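Uncharacterized protein (Mycobacterium tuberculosis, PDB 6Y56) is the nucleotidyltransferase toxin MenT4 of a toxin-antitoxin system and probably inhibits growth by inactivating tRNA acceptor stems through nucleotide transfer. Local coordinates at residues V26-S36 and I147-L158. Sequence-based numbering, arbitrary orientation.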
# COMPACT_ATOMS: atom_id res chain seq x y z
N VAL A 26 -2.57 -9.28 12.63
CA VAL A 26 -2.68 -8.87 14.03
C VAL A 26 -1.38 -8.21 14.49
O VAL A 26 -1.40 -7.17 15.17
CB VAL A 26 -3.04 -10.08 14.91
CG1 VAL A 26 -2.95 -9.72 16.38
CG2 VAL A 26 -4.42 -10.59 14.57
N ALA A 27 -0.23 -8.81 14.14
CA ALA A 27 1.06 -8.24 14.53
C ALA A 27 1.23 -6.83 13.98
O ALA A 27 1.72 -5.94 14.69
CB ALA A 27 2.19 -9.15 14.06
N GLN A 28 0.82 -6.61 12.73
CA GLN A 28 0.89 -5.27 12.15
C GLN A 28 0.10 -4.26 12.97
O GLN A 28 0.54 -3.11 13.14
CB GLN A 28 0.35 -5.27 10.73
CG GLN A 28 1.17 -6.02 9.73
CD GLN A 28 0.42 -6.19 8.44
OE1 GLN A 28 -0.81 -6.24 8.43
NE2 GLN A 28 1.15 -6.30 7.34
N ASP A 29 -1.10 -4.64 13.44
CA ASP A 29 -1.88 -3.71 14.26
C ASP A 29 -1.12 -3.33 15.52
O ASP A 29 -1.16 -2.17 15.97
CB ASP A 29 -3.21 -4.33 14.69
CG ASP A 29 -4.13 -4.61 13.53
OD1 ASP A 29 -3.92 -4.06 12.42
OD2 ASP A 29 -5.07 -5.40 13.73
N HIS A 30 -0.43 -4.30 16.11
CA HIS A 30 0.36 -4.05 17.31
C HIS A 30 1.54 -3.14 17.00
O HIS A 30 1.85 -2.24 17.80
CB HIS A 30 0.82 -5.38 17.91
CG HIS A 30 -0.25 -6.12 18.65
ND1 HIS A 30 -1.37 -6.63 18.02
CD2 HIS A 30 -0.39 -6.43 19.96
CE1 HIS A 30 -2.15 -7.21 18.92
NE2 HIS A 30 -1.58 -7.10 20.10
N LEU A 31 2.20 -3.34 15.86
CA LEU A 31 3.33 -2.49 15.48
C LEU A 31 2.86 -1.06 15.22
O LEU A 31 3.50 -0.10 15.66
CB LEU A 31 4.01 -3.07 14.24
CG LEU A 31 5.26 -2.38 13.67
CD1 LEU A 31 6.05 -3.33 12.80
CD2 LEU A 31 4.92 -1.16 12.81
N LEU A 32 1.74 -0.91 14.52
CA LEU A 32 1.21 0.42 14.24
C LEU A 32 0.79 1.12 15.53
O LEU A 32 1.00 2.33 15.67
CB LEU A 32 0.06 0.31 13.24
CG LEU A 32 0.49 -0.07 11.81
CD1 LEU A 32 -0.70 -0.56 10.99
CD2 LEU A 32 1.17 1.10 11.13
N TYR A 33 0.26 0.37 16.49
CA TYR A 33 -0.03 0.96 17.80
C TYR A 33 1.25 1.48 18.45
O TYR A 33 1.30 2.61 18.94
CB TYR A 33 -0.69 -0.08 18.70
CG TYR A 33 -0.91 0.40 20.12
CD1 TYR A 33 -1.84 1.39 20.40
CD2 TYR A 33 -0.17 -0.11 21.18
CE1 TYR A 33 -2.05 1.85 21.69
CE2 TYR A 33 -0.37 0.35 22.48
CZ TYR A 33 -1.31 1.32 22.71
OH TYR A 33 -1.52 1.78 24.00
N LEU A 34 2.30 0.67 18.45
CA LEU A 34 3.57 1.12 19.02
C LEU A 34 4.05 2.41 18.36
O LEU A 34 4.42 3.37 19.04
CB LEU A 34 4.61 0.02 18.85
CG LEU A 34 6.04 0.46 19.16
CD1 LEU A 34 6.22 0.61 20.67
CD2 LEU A 34 7.04 -0.51 18.56
N LEU A 35 4.05 2.44 17.02
CA LEU A 35 4.50 3.64 16.32
C LEU A 35 3.65 4.84 16.71
O LEU A 35 4.17 5.95 16.90
CB LEU A 35 4.43 3.43 14.81
CG LEU A 35 5.40 2.40 14.23
CD1 LEU A 35 5.32 2.43 12.71
CD2 LEU A 35 6.84 2.65 14.67
N SER A 36 2.33 4.64 16.84
CA SER A 36 1.45 5.77 17.13
C SER A 36 1.72 6.34 18.50
O SER A 36 1.45 7.52 18.75
CB SER A 36 -0.01 5.34 17.03
OG SER A 36 -0.39 4.54 18.15
N ILE A 147 -11.52 -9.43 16.24
CA ILE A 147 -10.33 -9.78 17.00
C ILE A 147 -9.73 -8.58 17.72
O ILE A 147 -9.02 -8.75 18.71
CB ILE A 147 -9.29 -10.48 16.10
CG1 ILE A 147 -8.26 -11.26 16.94
CG2 ILE A 147 -8.63 -9.46 15.14
CD1 ILE A 147 -7.53 -12.34 16.18
N HIS A 148 -10.02 -7.35 17.27
CA HIS A 148 -9.48 -6.18 17.94
C HIS A 148 -9.93 -6.10 19.39
O HIS A 148 -9.25 -5.48 20.22
CB HIS A 148 -9.88 -4.89 17.22
CG HIS A 148 -9.38 -4.80 15.81
ND1 HIS A 148 -9.84 -3.84 14.94
CD2 HIS A 148 -8.46 -5.52 15.13
CE1 HIS A 148 -9.23 -3.98 13.78
NE2 HIS A 148 -8.39 -4.99 13.86
N LYS A 149 -11.07 -6.71 19.72
CA LYS A 149 -11.56 -6.69 21.10
C LYS A 149 -10.63 -7.44 22.04
O LYS A 149 -10.71 -7.25 23.26
CB LYS A 149 -12.97 -7.28 21.16
CG LYS A 149 -14.02 -6.45 20.45
CD LYS A 149 -15.43 -6.92 20.81
CE LYS A 149 -15.90 -8.00 19.85
NZ LYS A 149 -16.27 -9.27 20.54
N ALA A 150 -9.76 -8.29 21.52
CA ALA A 150 -8.87 -9.08 22.36
C ALA A 150 -7.51 -8.43 22.59
O ALA A 150 -6.67 -9.01 23.29
CB ALA A 150 -8.66 -10.48 21.77
N TYR A 151 -7.27 -7.24 22.03
CA TYR A 151 -5.92 -6.68 22.03
C TYR A 151 -5.51 -6.13 23.40
O TYR A 151 -4.33 -6.21 23.76
CB TYR A 151 -5.81 -5.56 20.99
CG TYR A 151 -5.74 -6.02 19.55
CD1 TYR A 151 -5.81 -7.37 19.22
CD2 TYR A 151 -5.60 -5.09 18.52
CE1 TYR A 151 -5.74 -7.78 17.89
CE2 TYR A 151 -5.54 -5.50 17.21
CZ TYR A 151 -5.59 -6.83 16.89
OH TYR A 151 -5.52 -7.22 15.57
N GLY A 152 -6.44 -5.55 24.14
CA GLY A 152 -6.09 -4.90 25.39
C GLY A 152 -5.63 -3.46 25.26
O GLY A 152 -5.22 -2.86 26.26
N PHE A 153 -5.66 -2.89 24.06
CA PHE A 153 -5.47 -1.47 23.84
C PHE A 153 -6.38 -1.07 22.69
O PHE A 153 -6.85 -1.92 21.93
CB PHE A 153 -4.01 -1.14 23.47
CG PHE A 153 -3.46 -1.99 22.37
CD1 PHE A 153 -3.64 -1.62 21.04
CD2 PHE A 153 -2.79 -3.17 22.65
CE1 PHE A 153 -3.15 -2.41 20.02
CE2 PHE A 153 -2.29 -3.96 21.63
CZ PHE A 153 -2.47 -3.58 20.31
N GLY A 154 -6.65 0.23 22.58
CA GLY A 154 -7.41 0.75 21.46
C GLY A 154 -6.48 1.12 20.31
O GLY A 154 -5.40 1.65 20.51
N LEU A 155 -6.93 0.83 19.09
CA LEU A 155 -6.11 1.12 17.93
C LEU A 155 -6.10 2.62 17.64
O LEU A 155 -7.08 3.32 17.92
CB LEU A 155 -6.64 0.35 16.72
CG LEU A 155 -6.30 -1.14 16.80
CD1 LEU A 155 -7.16 -1.95 15.84
CD2 LEU A 155 -4.82 -1.40 16.56
N PRO A 156 -5.01 3.14 17.10
CA PRO A 156 -4.87 4.58 16.91
C PRO A 156 -5.60 5.07 15.67
O PRO A 156 -6.06 4.29 14.83
CB PRO A 156 -3.36 4.74 16.71
CG PRO A 156 -2.96 3.46 16.02
CD PRO A 156 -3.78 2.41 16.73
N THR A 157 -5.70 6.39 15.57
CA THR A 157 -6.00 7.01 14.29
C THR A 157 -4.68 7.42 13.66
O THR A 157 -3.77 7.87 14.35
CB THR A 157 -6.93 8.21 14.44
OG1 THR A 157 -6.36 9.21 15.30
CG2 THR A 157 -8.27 7.78 15.01
N LEU A 158 -4.58 7.23 12.34
CA LEU A 158 -3.32 7.46 11.64
C LEU A 158 -3.58 8.28 10.39
O LEU A 158 -4.60 8.08 9.72
CB LEU A 158 -2.69 6.13 11.22
CG LEU A 158 -2.19 5.24 12.36
CD1 LEU A 158 -1.71 3.93 11.77
CD2 LEU A 158 -1.08 5.93 13.11
O HOH W 1 -6.54 -6.07 11.71
O HOH W 2 -2.56 -7.90 22.56
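Y33 and F153 stack face to face, their planes 18° apart and their centroids separated by 4.1 Å. The two side chains run past each other in opposite directions, so that F153 CD1 lies over the middle of the Y33 ring while F153 CB makes a CH-pi contact near the tyrosine's CZ. F153 also turns an edge onto the face of H30, with planes at 88° and its CZ over the imidazole. H30 in turn directs CE1 onto the face of Y151, 3.7 Å from Y151 CD1, in a second edge-to-face pair. Four rings thus form an aromatic cluster between helix 19-38 and the 3-10 turn and loop that lead into strand 157-160, the partner of strand 138-141 in a two-stranded antiparallel sheet. Downstream, P156 CB packs tightly on S36 CB at 3.4 Å, and L158 reaches L32 and S36. A direct hydrogen bond between the segments runs from Y151 OH to the anti lone pair of D29 OD2 (2.6 Å); the carboxylate oxygen lies at the edge of the Y151 ring, in its plane. A water donates to the same oxygen and also bonds H148 NE2, while K56 forms a salt bridge with D29 OD1; both carboxylate oxygens are therefore engaged. The H30 imidazole is gripped at both nitrogens: ND1 donates to V26 O (2.9 Å) from above the carbonyl plane, and NE2 meets a second water that donates to Y151 O. With chi1 at -76°, H30 CG sits beside its own backbone N, turning the ring back toward the preceding helical turn, where V26 O also accepts from H30 N. F94 of strand 94-100 meets the H30 ring and touches V26, joining this side of the helix to the six-stranded mixed sheet.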